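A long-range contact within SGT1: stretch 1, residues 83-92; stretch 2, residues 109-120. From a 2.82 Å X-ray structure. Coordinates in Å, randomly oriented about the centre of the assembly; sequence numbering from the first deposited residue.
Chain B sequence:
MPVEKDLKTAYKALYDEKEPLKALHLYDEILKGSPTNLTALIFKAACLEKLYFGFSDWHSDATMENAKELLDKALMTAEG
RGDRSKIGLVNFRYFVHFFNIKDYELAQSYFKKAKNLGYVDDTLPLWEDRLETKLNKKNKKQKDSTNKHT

Stretch 1, residues 83-92: DRSKIGLVNF
Stretch 2, residues 109-120: SYFKKAKNLGYV

How do the two backbones lie against each other? Asp83 precedes helix 84-92 as its N-cap: in chi1 t, its OD1 accepts a weak hydrogen bond from Lys86 N at 3.4 Å, the capping bond, and a hydrogen bond from Ser85 OG at 2.9 Å. The second helix, 109-116, runs nearly antiparallel to the first, at 161°, with the axes approaching to 7.8 Å. After it, Gly118 turns at phi/psi 83/29, a positive phi that favours glycine, and closes a Schellman motif: Tyr119 N bonds Ala114 O at 2.9 Å and Gly118 N bonds Lys115 O at 3.2 Å. Tyr119 then extends at -69/124. Together the stretches bury 648 Å².

Why can the helices come so close? The register is set by Gly88 and Ala114, whose CA atoms are 4.2 Å apart. Ala114 points its CB toward the first helix, 3.3 Å from Gly88 O, and its small methyl fits there. Gly88 has no side chain; a CB would point toward the second stretch, only 3.4 Å from Leu117 CB and 3.5 Å from Tyr119 CB, so its bare CA lets Leu117 CB settle at 3.8 Å.

What does the aromatic cluster do? Phe92 (chi1 t, chi2 81°) and Tyr119 (chi1 t, chi2 72°) form an offset stack, centroids 4.6 Å apart and planes at 22°, with Phe92 CG 3.3 Å from Tyr119 CE2. Phe92 CB also lies over the Tyr119 ring face, 3.9 Å from its centroid, and packs 3.8 Å from Ala114 CB. Leu89 (t, p) brings CD1 to 3.7 Å from Tyr119 CE1, adding apolar cover while the tyrosine hydroxyl finds a partner elsewhere in the structure.

How is a polar side chain accommodated in the interior? Asn91 points toward the second helix with chi1 m (-86°) and chi2 -79°. This conformation turns ND2 back to its own helix, where it donates to Ile87 O at 3.0 Å, and leaves OD1 3.2 Å from Tyr110 CD1, at the edge of a ring held at chi1 m, chi2 -73°. Asn91 ND2 also lies 3.5 Å from Leu117 CD1.

What closes the end near the turn? Leu117 (m, t) is extensively covered, its CD1 3.8 Å from Ile87 CG2, with Ile87 also m, t. Arg84, extended with chi1 to chi3 all t and chi4 -98°, runs its CG to 4.0 Å from Leu117 CD2. Its guanidinium lays one face over Leu117 O, 3.2 Å from CZ, and NH2 donates a weak hydrogen bond to Asn116 O at 3.4 Å, placing its charge beside carbonyls at the helix end.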

# COMPACT_ATOMS: atom_id res chain seq x y z
N ASP B 83 -25.76 27.19 -1.51
CA ASP B 83 -25.15 27.07 -0.19
C ASP B 83 -23.63 27.10 -0.33
O ASP B 83 -23.00 26.05 -0.50
CB ASP B 83 -25.62 25.76 0.48
CG ASP B 83 -25.53 25.73 2.00
OD1 ASP B 83 -24.64 26.40 2.56
OD2 ASP B 83 -26.33 24.99 2.62
N ARG B 84 -23.04 28.31 -0.24
CA ARG B 84 -21.59 28.53 -0.34
C ARG B 84 -20.82 27.60 0.62
O ARG B 84 -19.78 27.05 0.25
CB ARG B 84 -21.27 30.00 -0.03
CG ARG B 84 -19.85 30.43 -0.35
CD ARG B 84 -19.70 31.93 -0.36
NE ARG B 84 -18.30 32.33 -0.28
CZ ARG B 84 -17.69 32.68 0.85
NH1 ARG B 84 -18.36 32.70 2.00
NH2 ARG B 84 -16.41 33.03 0.84
N SER B 85 -21.36 27.42 1.84
CA SER B 85 -20.80 26.59 2.91
C SER B 85 -20.69 25.15 2.46
O SER B 85 -19.61 24.56 2.59
CB SER B 85 -21.68 26.67 4.17
OG SER B 85 -22.57 27.78 4.14
N LYS B 86 -21.79 24.60 1.91
CA LYS B 86 -21.86 23.22 1.45
C LYS B 86 -21.10 23.04 0.14
O LYS B 86 -20.61 21.95 -0.09
CB LYS B 86 -23.31 22.76 1.32
CG LYS B 86 -23.99 22.54 2.67
N ILE B 87 -20.95 24.11 -0.70
CA ILE B 87 -20.18 24.03 -1.96
C ILE B 87 -18.70 23.89 -1.58
O ILE B 87 -18.02 23.02 -2.12
CB ILE B 87 -20.44 25.21 -2.95
CG1 ILE B 87 -21.93 25.24 -3.40
CG2 ILE B 87 -19.55 25.10 -4.20
CD1 ILE B 87 -22.43 26.52 -3.94
N GLY B 88 -18.26 24.68 -0.60
CA GLY B 88 -16.91 24.61 -0.06
C GLY B 88 -16.59 23.22 0.44
O GLY B 88 -15.53 22.67 0.10
N LEU B 89 -17.54 22.62 1.20
CA LEU B 89 -17.43 21.28 1.76
C LEU B 89 -17.26 20.25 0.64
O LEU B 89 -16.34 19.44 0.73
CB LEU B 89 -18.65 20.96 2.62
CG LEU B 89 -18.81 19.53 3.17
CD1 LEU B 89 -17.65 19.11 4.08
CD2 LEU B 89 -20.10 19.40 3.92
N VAL B 90 -18.11 20.33 -0.44
CA VAL B 90 -18.05 19.38 -1.57
C VAL B 90 -16.70 19.49 -2.27
O VAL B 90 -16.09 18.46 -2.61
CB VAL B 90 -19.22 19.49 -2.59
CG1 VAL B 90 -19.09 18.42 -3.68
CG2 VAL B 90 -20.58 19.35 -1.90
N ASN B 91 -16.22 20.73 -2.45
CA ASN B 91 -14.94 20.99 -3.07
C ASN B 91 -13.82 20.46 -2.19
O ASN B 91 -12.84 19.95 -2.73
CB ASN B 91 -14.77 22.47 -3.34
CG ASN B 91 -15.36 22.90 -4.66
OD1 ASN B 91 -14.77 22.70 -5.72
ND2 ASN B 91 -16.51 23.52 -4.61
N PHE B 92 -13.96 20.52 -0.85
CA PHE B 92 -12.92 19.98 0.04
C PHE B 92 -12.90 18.46 -0.06
O PHE B 92 -11.81 17.91 -0.08
CB PHE B 92 -13.08 20.44 1.50
CG PHE B 92 -12.27 19.64 2.50
CD1 PHE B 92 -10.92 19.91 2.69
CD2 PHE B 92 -12.86 18.63 3.26
CE1 PHE B 92 -10.17 19.19 3.63
CE2 PHE B 92 -12.10 17.89 4.17
CZ PHE B 92 -10.77 18.18 4.36
N SER B 109 -6.26 22.35 -6.86
CA SER B 109 -7.31 23.19 -7.45
C SER B 109 -8.60 23.18 -6.58
O SER B 109 -9.16 24.25 -6.31
CB SER B 109 -7.62 22.73 -8.87
N TYR B 110 -9.04 21.98 -6.11
CA TYR B 110 -10.21 21.85 -5.24
C TYR B 110 -9.92 22.40 -3.83
O TYR B 110 -10.83 22.97 -3.22
CB TYR B 110 -10.70 20.39 -5.19
CG TYR B 110 -11.44 19.95 -6.43
CD1 TYR B 110 -12.73 20.41 -6.70
CD2 TYR B 110 -10.88 19.03 -7.32
CE1 TYR B 110 -13.43 19.98 -7.83
CE2 TYR B 110 -11.57 18.61 -8.46
CZ TYR B 110 -12.84 19.10 -8.72
OH TYR B 110 -13.52 18.67 -9.83
N PHE B 111 -8.65 22.27 -3.33
CA PHE B 111 -8.24 22.80 -2.02
C PHE B 111 -8.38 24.32 -2.03
O PHE B 111 -8.95 24.85 -1.08
CB PHE B 111 -6.79 22.39 -1.67
CG PHE B 111 -6.33 22.74 -0.27
CD1 PHE B 111 -6.66 21.93 0.81
N LYS B 112 -7.92 25.00 -3.11
CA LYS B 112 -8.02 26.45 -3.28
C LYS B 112 -9.47 26.87 -3.37
O LYS B 112 -9.86 27.79 -2.65
CB LYS B 112 -7.26 26.92 -4.53
N LYS B 113 -10.29 26.16 -4.20
CA LYS B 113 -11.72 26.40 -4.36
C LYS B 113 -12.43 26.38 -3.00
O LYS B 113 -13.12 27.34 -2.67
CB LYS B 113 -12.37 25.37 -5.31
CG LYS B 113 -12.23 25.67 -6.79
N ALA B 114 -12.24 25.29 -2.20
CA ALA B 114 -12.83 25.12 -0.86
C ALA B 114 -12.41 26.26 0.09
O ALA B 114 -13.29 26.87 0.72
CB ALA B 114 -12.41 23.78 -0.28
N LYS B 115 -11.10 26.59 0.15
CA LYS B 115 -10.55 27.67 0.98
C LYS B 115 -11.12 29.03 0.56
O LYS B 115 -11.48 29.82 1.43
CB LYS B 115 -9.02 27.67 0.93
N ASN B 116 -11.26 29.29 -0.77
CA ASN B 116 -11.82 30.54 -1.31
C ASN B 116 -13.33 30.65 -1.08
O ASN B 116 -13.85 31.77 -1.09
CB ASN B 116 -11.51 30.68 -2.80
CG ASN B 116 -10.05 30.95 -3.09
OD1 ASN B 116 -9.44 31.89 -2.57
ND2 ASN B 116 -9.46 30.14 -3.97
N LEU B 117 -14.02 29.53 -0.85
CA LEU B 117 -15.46 29.46 -0.56
C LEU B 117 -15.72 29.57 0.95
O LEU B 117 -16.88 29.58 1.39
CB LEU B 117 -16.06 28.16 -1.13
CG LEU B 117 -16.24 28.14 -2.65
CD1 LEU B 117 -16.27 26.74 -3.17
CD2 LEU B 117 -17.48 28.85 -3.09
N GLY B 118 -14.64 29.69 1.72
CA GLY B 118 -14.68 29.85 3.17
C GLY B 118 -14.82 28.56 3.95
O GLY B 118 -15.37 28.58 5.05
N TYR B 119 -14.32 27.45 3.40
CA TYR B 119 -14.38 26.17 4.12
C TYR B 119 -13.45 26.21 5.33
O TYR B 119 -12.26 26.53 5.20
CB TYR B 119 -14.07 24.96 3.22
CG TYR B 119 -14.15 23.64 3.96
CD1 TYR B 119 -15.37 23.11 4.35
CD2 TYR B 119 -13.00 22.92 4.27
CE1 TYR B 119 -15.45 21.90 5.05
CE2 TYR B 119 -13.06 21.71 4.96
CZ TYR B 119 -14.29 21.20 5.34
OH TYR B 119 -14.35 20.01 6.01
N VAL B 120 -14.04 25.94 6.50
CA VAL B 120 -13.35 25.94 7.78
C VAL B 120 -13.29 24.52 8.32
O VAL B 120 -14.32 23.85 8.43
CB VAL B 120 -14.01 26.92 8.79